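Globin (Chloroflexus aurantiacus, PDB 5D1V) binds heme as a group II truncated hemoglobin and probably binds and carries oxygen. Local coordinates at residues 21-26 with 86-91; 17-22 with 94-99. One frame throughout, in Å; residues are numbered along the deposited sequence.

Contact 1: residues 21-26 with 86-91; sequences DIFYAR and DAWLEH. With HEM (protoporphyrin IX containing Fe), chain C.
With CG anti to the backbone nitrogen in both Phe-23 (chi1 172°) and Trp-88 (chi1 -166°), the two rings swing off their helices to meet in an edge-to-face pair, whose centroids lie 4.8 Å apart. Phe-23 CZ stands over one face of the indole, 3.2 Å from Trp-88 NE1, and the heme lies against the opposite face, with Trp-88 CD1 3.3 Å from HEM C1C. Sandwiched in this way, the indole sends its N-H edgewise: Trp-88 NE1 donates to a water oxygen 2.9 Å away, and that oxygen is bound to HEM FE at 2.2 Å. Trp-88 thus shapes the ligand site of the distal pocket, and Phe-23 backs it as a second-shell residue. Arg-26, bent at chi3, curls over His-91: its CB rests on the imidazole face, while Arg-26 NE and NH2 both donate to His-91 ND1, at 2.9 Å and 3.2 Å. NH2 meets ND1 in the ring plane and NE comes from out of it. ND1 therefore accepts two bonds, and NE2 is held by Asp-30. The Arg-26 to Glu-90 salt bridge is long; Glu-90 is engaged more firmly by Arg-32 and by Arg-83 of the second subunit, linking this edge to the dimer. Segments 21-26 and 86-91, of helices 13-28 and 82-98, run roughly antiparallel at 140°, with Gln-48 of helix 42-55 touching both Phe-23 and Trp-88, and helix 105-119 packing on Leu-89.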
ATOM      1  N   ASP A  21      -0.705 -18.206   7.123  1.00 14.19           N
ATOM      2  CA  ASP A  21      -1.556 -18.066   8.305  1.00 12.46           C
ATOM      3  C   ASP A  21      -2.072 -16.618   8.420  1.00 16.24           C
ATOM      4  O   ASP A  21      -3.242 -16.381   8.705  1.00 12.45           O
ATOM      5  CB  ASP A  21      -0.823 -18.433   9.607  1.00 15.84           C
ATOM      6  CG  ASP A  21      -0.660 -19.944   9.820  1.00 18.89           C
ATOM      7  OD1 ASP A  21      -1.151 -20.761   9.018  1.00 20.79           O
ATOM      8  OD2 ASP A  21      -0.035 -20.300  10.831  1.00 20.90           O
ATOM      9  N   ILE A  22      -1.190 -15.653   8.225  1.00 13.89           N
ATOM     10  CA  ILE A  22      -1.546 -14.255   8.437  1.00 12.62           C
ATOM     11  C   ILE A  22      -2.500 -13.822   7.320  1.00 13.70           C
ATOM     12  O   ILE A  22      -3.501 -13.125   7.540  1.00 13.12           O
ATOM     13  CB  ILE A  22      -0.287 -13.395   8.510  1.00 12.06           C
ATOM     14  CG1 ILE A  22       0.465 -13.700   9.803  1.00 15.83           C
ATOM     15  CG2 ILE A  22      -0.638 -11.907   8.493  1.00 13.95           C
ATOM     16  CD1 ILE A  22       1.887 -13.130   9.815  1.00 24.67           C
ATOM     17  N   PHE A  23      -2.181 -14.259   6.109  1.00 10.56           N
ATOM     18  CA  PHE A  23      -2.963 -13.910   4.932  1.00  9.32           C
ATOM     19  C   PHE A  23      -4.380 -14.463   5.110  1.00 12.96           C
ATOM     20  O   PHE A  23      -5.347 -13.730   4.964  1.00 13.10           O
ATOM     21  CB  PHE A  23      -2.304 -14.450   3.669  1.00 11.00           C
ATOM     22  CG  PHE A  23      -3.142 -14.301   2.442  1.00 14.01           C
ATOM     23  CD1 PHE A  23      -3.280 -13.062   1.850  1.00 13.44           C
ATOM     24  CD2 PHE A  23      -3.794 -15.382   1.884  1.00 17.82           C
ATOM     25  CE1 PHE A  23      -4.038 -12.897   0.723  1.00 10.92           C
ATOM     26  CE2 PHE A  23      -4.578 -15.219   0.737  1.00 12.56           C
ATOM     27  CZ  PHE A  23      -4.695 -13.966   0.170  1.00  9.78           C
ATOM     28  N   TYR A  24      -4.498 -15.742   5.458  1.00 11.00           N
ATOM     29  CA  TYR A  24      -5.817 -16.359   5.550  1.00 13.64           C
ATOM     30  C   TYR A  24      -6.645 -15.791   6.702  1.00 13.60           C
ATOM     31  O   TYR A  24      -7.868 -15.679   6.589  1.00 16.94           O
ATOM     32  CB  TYR A  24      -5.678 -17.874   5.657  1.00 16.61           C
ATOM     33  CG  TYR A  24      -5.957 -18.527   4.322  1.00 17.08           C
ATOM     34  CD1 TYR A  24      -4.996 -18.580   3.332  1.00 13.69           C
ATOM     35  CD2 TYR A  24      -7.200 -19.053   4.045  1.00 15.70           C
ATOM     36  CE1 TYR A  24      -5.259 -19.140   2.102  1.00 15.48           C
ATOM     37  CE2 TYR A  24      -7.480 -19.622   2.834  1.00 12.67           C
ATOM     38  CZ  TYR A  24      -6.508 -19.660   1.849  1.00 12.66           C
ATOM     39  OH  TYR A  24      -6.793 -20.245   0.639  1.00 15.45           O
ATOM     40  N   ALA A  25      -5.992 -15.387   7.786  1.00 13.83           N
ATOM     41  CA  ALA A  25      -6.721 -14.765   8.893  1.00 17.02           C
ATOM     42  C   ALA A  25      -7.407 -13.492   8.409  1.00 14.85           C
ATOM     43  O   ALA A  25      -8.567 -13.207   8.761  1.00 14.27           O
ATOM     44  CB  ALA A  25      -5.779 -14.456  10.070  1.00 16.21           C
ATOM     45  N   ARG A  26      -6.682 -12.740   7.597  1.00 12.91           N
ATOM     46  CA  ARG A  26      -7.178 -11.507   7.016  1.00 13.22           C
ATOM     47  C   ARG A  26      -8.270 -11.780   5.994  1.00 20.10           C
ATOM     48  O   ARG A  26      -9.281 -11.103   5.979  1.00 18.95           O
ATOM     49  CB  ARG A  26      -6.007 -10.727   6.393  1.00 14.64           C
ATOM     50  CG  ARG A  26      -5.059 -10.270   7.464  1.00 17.35           C
ATOM     51  CD  ARG A  26      -3.812  -9.640   6.940  1.00 29.35           C
ATOM     52  NE  ARG A  26      -4.195  -8.394   6.316  1.00 41.45           N
ATOM     53  CZ  ARG A  26      -3.918  -7.181   6.770  1.00 25.22           C
ATOM     54  NH1 ARG A  26      -3.191  -6.991   7.860  1.00 22.53           N
ATOM     55  NH2 ARG A  26      -4.369  -6.145   6.091  1.00 32.32           N
ATOM     56  N   ASP A  86      -7.390  -5.632  -5.345  1.00 12.03           N
ATOM     57  CA  ASP A  86      -6.904  -4.711  -4.330  1.00  9.46           C
ATOM     58  C   ASP A  86      -6.976  -5.341  -2.937  1.00 12.04           C
ATOM     59  O   ASP A  86      -6.042  -5.224  -2.143  1.00 12.03           O
ATOM     60  CB  ASP A  86      -7.697  -3.397  -4.335  1.00 10.80           C
ATOM     61  CG  ASP A  86      -7.393  -2.512  -5.515  1.00 24.45           C
ATOM     62  OD1 ASP A  86      -6.494  -2.842  -6.299  1.00 16.97           O
ATOM     63  OD2 ASP A  86      -8.067  -1.460  -5.631  1.00 28.98           O
ATOM     64  N   ALA A  87      -8.071  -6.029  -2.642  1.00  8.64           N
ATOM     65  CA  ALA A  87      -8.218  -6.668  -1.341  1.00  9.59           C
ATOM     66  C   ALA A  87      -7.194  -7.797  -1.151  1.00 10.87           C
ATOM     67  O   ALA A  87      -6.531  -7.864  -0.129  1.00  7.99           O
ATOM     68  CB  ALA A  87      -9.651  -7.186  -1.152  1.00 14.12           C
ATOM     69  N   TRP A  88      -7.033  -8.662  -2.152  1.00 10.60           N
ATOM     70  CA  TRP A  88      -6.058  -9.723  -2.074  1.00 10.44           C
ATOM     71  C   TRP A  88      -4.634  -9.179  -1.829  1.00 10.65           C
ATOM     72  O   TRP A  88      -3.903  -9.625  -0.927  1.00  8.88           O
ATOM     73  CB  TRP A  88      -6.116 -10.525  -3.367  1.00  8.25           C
ATOM     74  CG  TRP A  88      -5.419 -11.824  -3.281  1.00  6.67           C
ATOM     75  CD1 TRP A  88      -5.986 -13.042  -3.056  1.00  7.22           C
ATOM     76  CD2 TRP A  88      -4.012 -12.058  -3.417  1.00  9.25           C
ATOM     77  NE1 TRP A  88      -5.032 -14.012  -3.062  1.00 10.27           N
ATOM     78  CE2 TRP A  88      -3.813 -13.446  -3.268  1.00  9.10           C
ATOM     79  CE3 TRP A  88      -2.904 -11.238  -3.679  1.00 12.40           C
ATOM     80  CZ2 TRP A  88      -2.549 -14.037  -3.351  1.00 10.42           C
ATOM     81  CZ3 TRP A  88      -1.648 -11.828  -3.752  1.00 15.19           C
ATOM     82  CH2 TRP A  88      -1.488 -13.214  -3.577  1.00 10.84           C
ATOM     83  N   LEU A  89      -4.260  -8.186  -2.616  1.00  9.43           N
ATOM     84  CA  LEU A  89      -2.904  -7.630  -2.562  1.00  9.34           C
ATOM     85  C   LEU A  89      -2.665  -6.943  -1.221  1.00 11.60           C
ATOM     86  O   LEU A  89      -1.590  -7.084  -0.638  1.00 12.42           O
ATOM     87  CB  LEU A  89      -2.693  -6.663  -3.715  1.00  8.20           C
ATOM     88  CG  LEU A  89      -1.273  -6.360  -4.123  1.00 25.56           C
ATOM     89  CD1 LEU A  89      -0.534  -7.638  -4.516  1.00 21.37           C
ATOM     90  CD2 LEU A  89      -1.349  -5.405  -5.288  1.00 30.00           C
ATOM     91  N   GLU A  90      -3.667  -6.225  -0.714  1.00  9.61           N
ATOM     92  CA  GLU A  90      -3.552  -5.611   0.613  1.00  9.79           C
ATOM     93  C   GLU A  90      -3.124  -6.651   1.650  1.00 11.16           C
ATOM     94  O   GLU A  90      -2.183  -6.439   2.443  1.00 12.06           O
ATOM     95  CB  GLU A  90      -4.879  -4.968   1.038  1.00 10.35           C
ATOM     96  CG  GLU A  90      -4.855  -4.418   2.455  1.00 14.22           C
ATOM     97  CD  GLU A  90      -6.178  -3.849   2.928  1.00 14.19           C
ATOM     98  OE1 GLU A  90      -7.037  -3.517   2.079  1.00 13.20           O
ATOM     99  OE2 GLU A  90      -6.334  -3.677   4.158  1.00 13.89           O
ATOM    100  N   HIS A  91      -3.825  -7.777   1.657  1.00  9.42           N
ATOM    101  CA  HIS A  91      -3.598  -8.750   2.703  1.00 10.28           C
ATOM    102  C   HIS A  91      -2.316  -9.524   2.487  1.00  9.38           C
ATOM    103  O   HIS A  91      -1.638  -9.852   3.454  1.00 14.39           O
ATOM    104  CB  HIS A  91      -4.796  -9.680   2.813  1.00 10.92           C
ATOM    105  CG  HIS A  91      -6.050  -8.959   3.184  1.00 11.61           C
ATOM    106  ND1 HIS A  91      -6.084  -7.992   4.164  1.00 16.22           N
ATOM    107  CD2 HIS A  91      -7.312  -9.055   2.708  1.00 12.56           C
ATOM    108  CE1 HIS A  91      -7.309  -7.516   4.268  1.00 14.74           C
ATOM    109  NE2 HIS A  91      -8.072  -8.144   3.394  1.00 16.37           N
TER
HETATM  110  CHA HEM C 201      -6.976 -20.423  -4.835  1.00 10.28           C
HETATM  111  CHB HEM C 201      -2.739 -18.183  -5.627  1.00 11.58           C
HETATM  112  CHC HEM C 201      -5.145 -14.037  -6.533  1.00 11.04           C
HETATM  113  CHD HEM C 201      -9.094 -16.089  -4.602  1.00 11.20           C
HETATM  114  C1A HEM C 201      -5.636 -20.195  -5.017  1.00 11.53           C
HETATM  115  C2A HEM C 201      -4.595 -21.209  -5.058  1.00 12.40           C
HETATM  116  C3A HEM C 201      -3.429 -20.588  -5.287  1.00 11.45           C
HETATM  117  C4A HEM C 201      -3.696 -19.155  -5.401  1.00  9.78           C
HETATM  118  CMA HEM C 201      -1.984 -21.160  -5.417  1.00 11.11           C
HETATM  119  CAA HEM C 201      -4.850 -22.723  -4.885  1.00 12.25           C
HETATM  120  CBA HEM C 201      -4.805 -23.338  -6.293  1.00 14.95           C
HETATM  121  CGA HEM C 201      -5.236 -24.791  -6.198  1.00 17.51           C
HETATM  122  O1A HEM C 201      -6.428 -25.062  -5.920  1.00 29.44           O
HETATM  123  O2A HEM C 201      -4.395 -25.689  -6.413  1.00 13.29           O
HETATM  124  C1B HEM C 201      -3.020 -16.865  -5.959  1.00 10.49           C
HETATM  125  C2B HEM C 201      -2.067 -15.860  -6.375  1.00  7.91           C
HETATM  126  C3B HEM C 201      -2.762 -14.730  -6.636  1.00  9.98           C
HETATM  127  C4B HEM C 201      -4.142 -14.971  -6.367  1.00 11.84           C
HETATM  128  CMB HEM C 201      -0.541 -16.098  -6.487  1.00 10.39           C
HETATM  129  CAB HEM C 201      -2.295 -13.333  -7.100  1.00 13.51           C
HETATM  130  CBB HEM C 201      -1.003 -13.022  -6.996  1.00 24.84           C
HETATM  131  C1C HEM C 201      -6.427 -14.204  -6.069  1.00  7.48           C
HETATM  132  C2C HEM C 201      -7.472 -13.191  -6.026  1.00  9.18           C
HETATM  133  C3C HEM C 201      -8.558 -13.803  -5.491  1.00 12.62           C
HETATM  134  C4C HEM C 201      -8.234 -15.169  -5.160  1.00 11.25           C
HETATM  135  CMC HEM C 201      -7.301 -11.736  -6.555  1.00  7.59           C
HETATM  136  CAC HEM C 201      -9.918 -13.183  -5.171  1.00 13.37           C
HETATM  137  CBC HEM C 201      -9.885 -11.883  -4.900  1.00 30.69           C
HETATM  138  C1D HEM C 201      -8.898 -17.451  -4.553  1.00  9.72           C
HETATM  139  C2D HEM C 201      -9.885 -18.465  -4.194  1.00 11.85           C
HETATM  140  C3D HEM C 201      -9.289 -19.670  -4.276  1.00 10.17           C
HETATM  141  C4D HEM C 201      -7.913 -19.445  -4.674  1.00  9.52           C
HETATM  142  CMD HEM C 201     -11.346 -18.174  -3.821  1.00 10.03           C
HETATM  143  CAD HEM C 201      -9.906 -21.049  -3.999  1.00 17.77           C
HETATM  144  CBD HEM C 201      -9.570 -21.424  -2.564  1.00 31.62           C
HETATM  145  CGD HEM C 201     -10.095 -22.783  -2.206  1.00 26.17           C
HETATM  146  O1D HEM C 201     -10.152 -23.071  -0.983  1.00 25.73           O
HETATM  147  O2D HEM C 201     -10.468 -23.559  -3.128  1.00 27.56           O
HETATM  148  NA  HEM C 201      -5.048 -18.957  -5.247  1.00  9.46           N
HETATM  149  NB  HEM C 201      -4.274 -16.291  -5.972  1.00 10.78           N
HETATM  150  NC  HEM C 201      -6.943 -15.384  -5.567  1.00 11.14           N
HETATM  151  ND  HEM C 201      -7.724 -18.098  -4.838  1.00 12.06           N
HETATM  152 FE   HEM C 201      -6.013 -17.157  -5.370  1.00  9.58          FE
HETATM  153  O   HOH W   1      -5.618 -16.864  -3.266  1.00 10.82           O

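Contact 2: residues 17-22 with 94-99; sequences RRIVDI and AALNEA
Apolar packing carries most of this contact between helix 13-28 and helix 82-98; the axes of segments 17-22 and 94-98 come within 8.4 Å. Small alanines permit the approach: Ala-99 CB rests 3.7 Å from Ile-19 CG1, and Ala-95 CB makes a close methyl-to-backbone contact with Ile-19 O at 3.5 Å. Ile-19 extends CD1 obliquely to Leu-96 CD2 at 3.8 Å. Ile-22 lays both branches against the partner segment, CG2 lying over Ala-95 and beside Glu-98 OE1, and CD1 reaching Glu-98 CB and the backbone at Ala-99. An alanine in place of Ile-22 would remove both branches and would probably loosen the packing over Ala-95 and Ala-99. The direct hydrogen bonds between the segments come from Arg-18, whose chain, bent at chi3, brings the guanidinium edge-on to the Ala-99 carbonyl. Arg-18 NH2 donates at 3.1 Å to Ala-99 O, in the guanidinium plane and nearly along the C=O axis, and NE adds a weak bond to the same oxygen. A water joins Arg-18 NE and Glu-98 O through weak bonds. Met-109 of helix 105-119 touches Ile-19 and Leu-96. The chemistry thus implies an interface joined mainly by shape, with one charged group tying down the Ala-99 carbonyl.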
ATOM      1  N   ARG A  17       4.578 -20.800   6.124  1.00 12.58           N
ATOM      2  CA  ARG A  17       3.462 -21.140   7.011  1.00 13.82           C
ATOM      3  C   ARG A  17       3.003 -19.858   7.711  1.00 11.54           C
ATOM      4  O   ARG A  17       1.789 -19.582   7.779  1.00 13.03           O
ATOM      5  CB  ARG A  17       3.850 -22.215   8.026  1.00 16.27           C
ATOM      6  CG  ARG A  17       3.869 -23.625   7.457  1.00 18.40           C
ATOM      7  CD  ARG A  17       4.119 -24.650   8.557  1.00 21.08           C
ATOM      8  NE  ARG A  17       4.303 -26.012   8.044  1.00 25.25           N
ATOM      9  CZ  ARG A  17       3.315 -26.861   7.786  1.00 23.33           C
ATOM     10  NH1 ARG A  17       2.060 -26.504   7.999  1.00 20.19           N
ATOM     11  NH2 ARG A  17       3.578 -28.080   7.312  1.00 26.43           N
ATOM     12  N   ARG A  18       3.966 -19.058   8.179  1.00 13.34           N
ATOM     13  CA  ARG A  18       3.645 -17.780   8.847  1.00 15.25           C
ATOM     14  C   ARG A  18       2.910 -16.828   7.876  1.00 13.82           C
ATOM     15  O   ARG A  18       1.906 -16.204   8.251  1.00 14.67           O
ATOM     16  CB  ARG A  18       4.896 -17.078   9.399  1.00 13.98           C
ATOM     17  CG  ARG A  18       5.654 -17.881  10.462  1.00 23.84           C
ATOM     18  CD  ARG A  18       6.577 -17.002  11.312  1.00 26.03           C
ATOM     19  NE  ARG A  18       7.551 -16.268  10.515  1.00 22.53           N
ATOM     20  CZ  ARG A  18       8.692 -16.774  10.076  1.00 30.65           C
ATOM     21  NH1 ARG A  18       9.024 -18.031  10.349  1.00 40.99           N
ATOM     22  NH2 ARG A  18       9.510 -16.018   9.364  1.00 25.45           N
ATOM     23  N   ILE A  19       3.425 -16.715   6.655  1.00 11.89           N
ATOM     24  CA  ILE A  19       2.837 -15.848   5.640  1.00 12.19           C
ATOM     25  C   ILE A  19       1.381 -16.241   5.412  1.00 13.67           C
ATOM     26  O   ILE A  19       0.500 -15.400   5.444  1.00 10.77           O
ATOM     27  CB  ILE A  19       3.636 -15.921   4.324  1.00 13.81           C
ATOM     28  CG1 ILE A  19       5.004 -15.246   4.478  1.00 15.09           C
ATOM     29  CG2 ILE A  19       2.897 -15.227   3.213  1.00 11.79           C
ATOM     30  CD1 ILE A  19       5.951 -15.494   3.298  1.00 15.25           C
ATOM     31  N   VAL A  20       1.138 -17.523   5.163  1.00 14.55           N
ATOM     32  CA  VAL A  20      -0.195 -17.975   4.736  1.00  8.79           C
ATOM     33  C   VAL A  20      -1.169 -17.910   5.910  1.00 13.17           C
ATOM     34  O   VAL A  20      -2.330 -17.573   5.710  1.00 10.85           O
ATOM     35  CB  VAL A  20      -0.137 -19.395   4.130  1.00 14.91           C
ATOM     36  CG1 VAL A  20      -1.523 -19.922   3.858  1.00 20.48           C
ATOM     37  CG2 VAL A  20       0.679 -19.388   2.848  1.00 12.34           C
ATOM     38  N   ASP A  21      -0.705 -18.206   7.123  1.00 14.19           N
ATOM     39  CA  ASP A  21      -1.556 -18.066   8.305  1.00 12.46           C
ATOM     40  C   ASP A  21      -2.072 -16.618   8.420  1.00 16.24           C
ATOM     41  O   ASP A  21      -3.242 -16.381   8.705  1.00 12.45           O
ATOM     42  CB  ASP A  21      -0.823 -18.433   9.607  1.00 15.84           C
ATOM     43  CG  ASP A  21      -0.660 -19.944   9.820  1.00 18.89           C
ATOM     44  OD1 ASP A  21      -1.151 -20.761   9.018  1.00 20.79           O
ATOM     45  OD2 ASP A  21      -0.035 -20.300  10.831  1.00 20.90           O
ATOM     46  N   ILE A  22      -1.190 -15.653   8.225  1.00 13.89           N
ATOM     47  CA  ILE A  22      -1.546 -14.255   8.437  1.00 12.62           C
ATOM     48  C   ILE A  22      -2.500 -13.822   7.320  1.00 13.70           C
ATOM     49  O   ILE A  22      -3.501 -13.125   7.540  1.00 13.12           O
ATOM     50  CB  ILE A  22      -0.287 -13.395   8.510  1.00 12.06           C
ATOM     51  CG1 ILE A  22       0.465 -13.700   9.803  1.00 15.83           C
ATOM     52  CG2 ILE A  22      -0.638 -11.907   8.493  1.00 13.95           C
ATOM     53  CD1 ILE A  22       1.887 -13.130   9.815  1.00 24.67           C
ATOM     54  N   ALA A  94       0.558  -7.245   3.456  1.00 12.52           N
ATOM     55  CA  ALA A  94       0.629  -7.151   4.910  1.00 13.04           C
ATOM     56  C   ALA A  94       1.234  -8.417   5.493  1.00 12.69           C
ATOM     57  O   ALA A  94       2.035  -8.360   6.431  1.00 14.95           O
ATOM     58  CB  ALA A  94      -0.753  -6.893   5.500  1.00 14.26           C
ATOM     59  N   ALA A  95       0.869  -9.567   4.939  1.00 11.60           N
ATOM     60  CA  ALA A  95       1.368 -10.835   5.463  1.00 13.08           C
ATOM     61  C   ALA A  95       2.904 -10.925   5.317  1.00 17.58           C
ATOM     62  O   ALA A  95       3.575 -11.390   6.236  1.00 13.89           O
ATOM     63  CB  ALA A  95       0.680 -12.000   4.769  1.00 10.83           C
ATOM     64  N   LEU A  96       3.450 -10.486   4.173  1.00 12.48           N
ATOM     65  CA  LEU A  96       4.907 -10.442   3.985  1.00 13.60           C
ATOM     66  C   LEU A  96       5.574  -9.577   5.024  1.00 15.56           C
ATOM     67  O   LEU A  96       6.607  -9.937   5.592  1.00 16.50           O
ATOM     68  CB  LEU A  96       5.258  -9.899   2.615  1.00 15.67           C
ATOM     69  CG  LEU A  96       4.814 -10.750   1.432  1.00 13.01           C
ATOM     70  CD1 LEU A  96       5.250 -10.020   0.160  1.00 14.34           C
ATOM     71  CD2 LEU A  96       5.416 -12.165   1.483  1.00 14.68           C
ATOM     72  N   ASN A  97       4.984  -8.426   5.273  1.00 15.28           N
ATOM     73  CA  ASN A  97       5.556  -7.519   6.265  1.00 20.28           C
ATOM     74  C   ASN A  97       5.479  -8.093   7.682  1.00 19.90           C
ATOM     75  O   ASN A  97       6.474  -8.084   8.410  1.00 23.73           O
ATOM     76  CB  ASN A  97       4.868  -6.163   6.167  1.00 29.54           C
ATOM     77  CG  ASN A  97       5.263  -5.407   4.895  1.00 56.66           C
ATOM     78  OD1 ASN A  97       5.380  -5.995   3.808  1.00 61.37           O
ATOM     79  ND2 ASN A  97       5.499  -4.105   5.034  1.00 66.05           N
ATOM     80  N   GLU A  98       4.318  -8.627   8.069  1.00 17.62           N
ATOM     81  CA  GLU A  98       4.127  -9.168   9.407  1.00 17.88           C
ATOM     82  C   GLU A  98       4.893 -10.476   9.653  1.00 26.41           C
ATOM     83  O   GLU A  98       5.291 -10.732  10.776  1.00 22.11           O
ATOM     84  CB  GLU A  98       2.643  -9.363   9.670  1.00 18.49           C
ATOM     85  CG  GLU A  98       1.917  -8.051   9.735  1.00 25.23           C
ATOM     86  CD  GLU A  98       0.451  -8.201  10.089  1.00 28.56           C
ATOM     87  OE1 GLU A  98       0.076  -9.223  10.699  1.00 32.43           O
ATOM     88  OE2 GLU A  98      -0.313  -7.279   9.757  1.00 31.60           O
ATOM     89  N   ALA A  99       5.171 -11.252   8.611  1.00 18.22           N
ATOM     90  CA  ALA A  99       5.890 -12.519   8.750  1.00 18.17           C
ATOM     91  C   ALA A  99       7.394 -12.319   8.864  1.00 17.87           C
ATOM     92  O   ALA A  99       8.122 -13.267   9.117  1.00 27.73           O
ATOM     93  CB  ALA A  99       5.592 -13.421   7.591  1.00 22.55           C
TER
HETATM   94  O   HOH W   2       6.523 -13.574  12.055  1.00 36.10           O

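Two successive levels of one helix pair show how a single interface can change its chemistry along its length. Both contacts join helix 13-28 to helix 82-98 and overlap at Asp-21 and Ile-22, their centres 9 Å apart. Contact 1 is the buried one, where one aromatic ring lies against the heme with a second behind it, and a polar group, Glu-90, reaches the second subunit. Contact 2 is only partly buried: its aliphatic core gives way to an exposed arginine and glutamate, and neither of its segments touches the other chain. At the seam Ala-95 packs against Phe-23, and Arg-26 NH1 forms a long, weak ion pair with Glu-98 OE2, so the two levels are continuous.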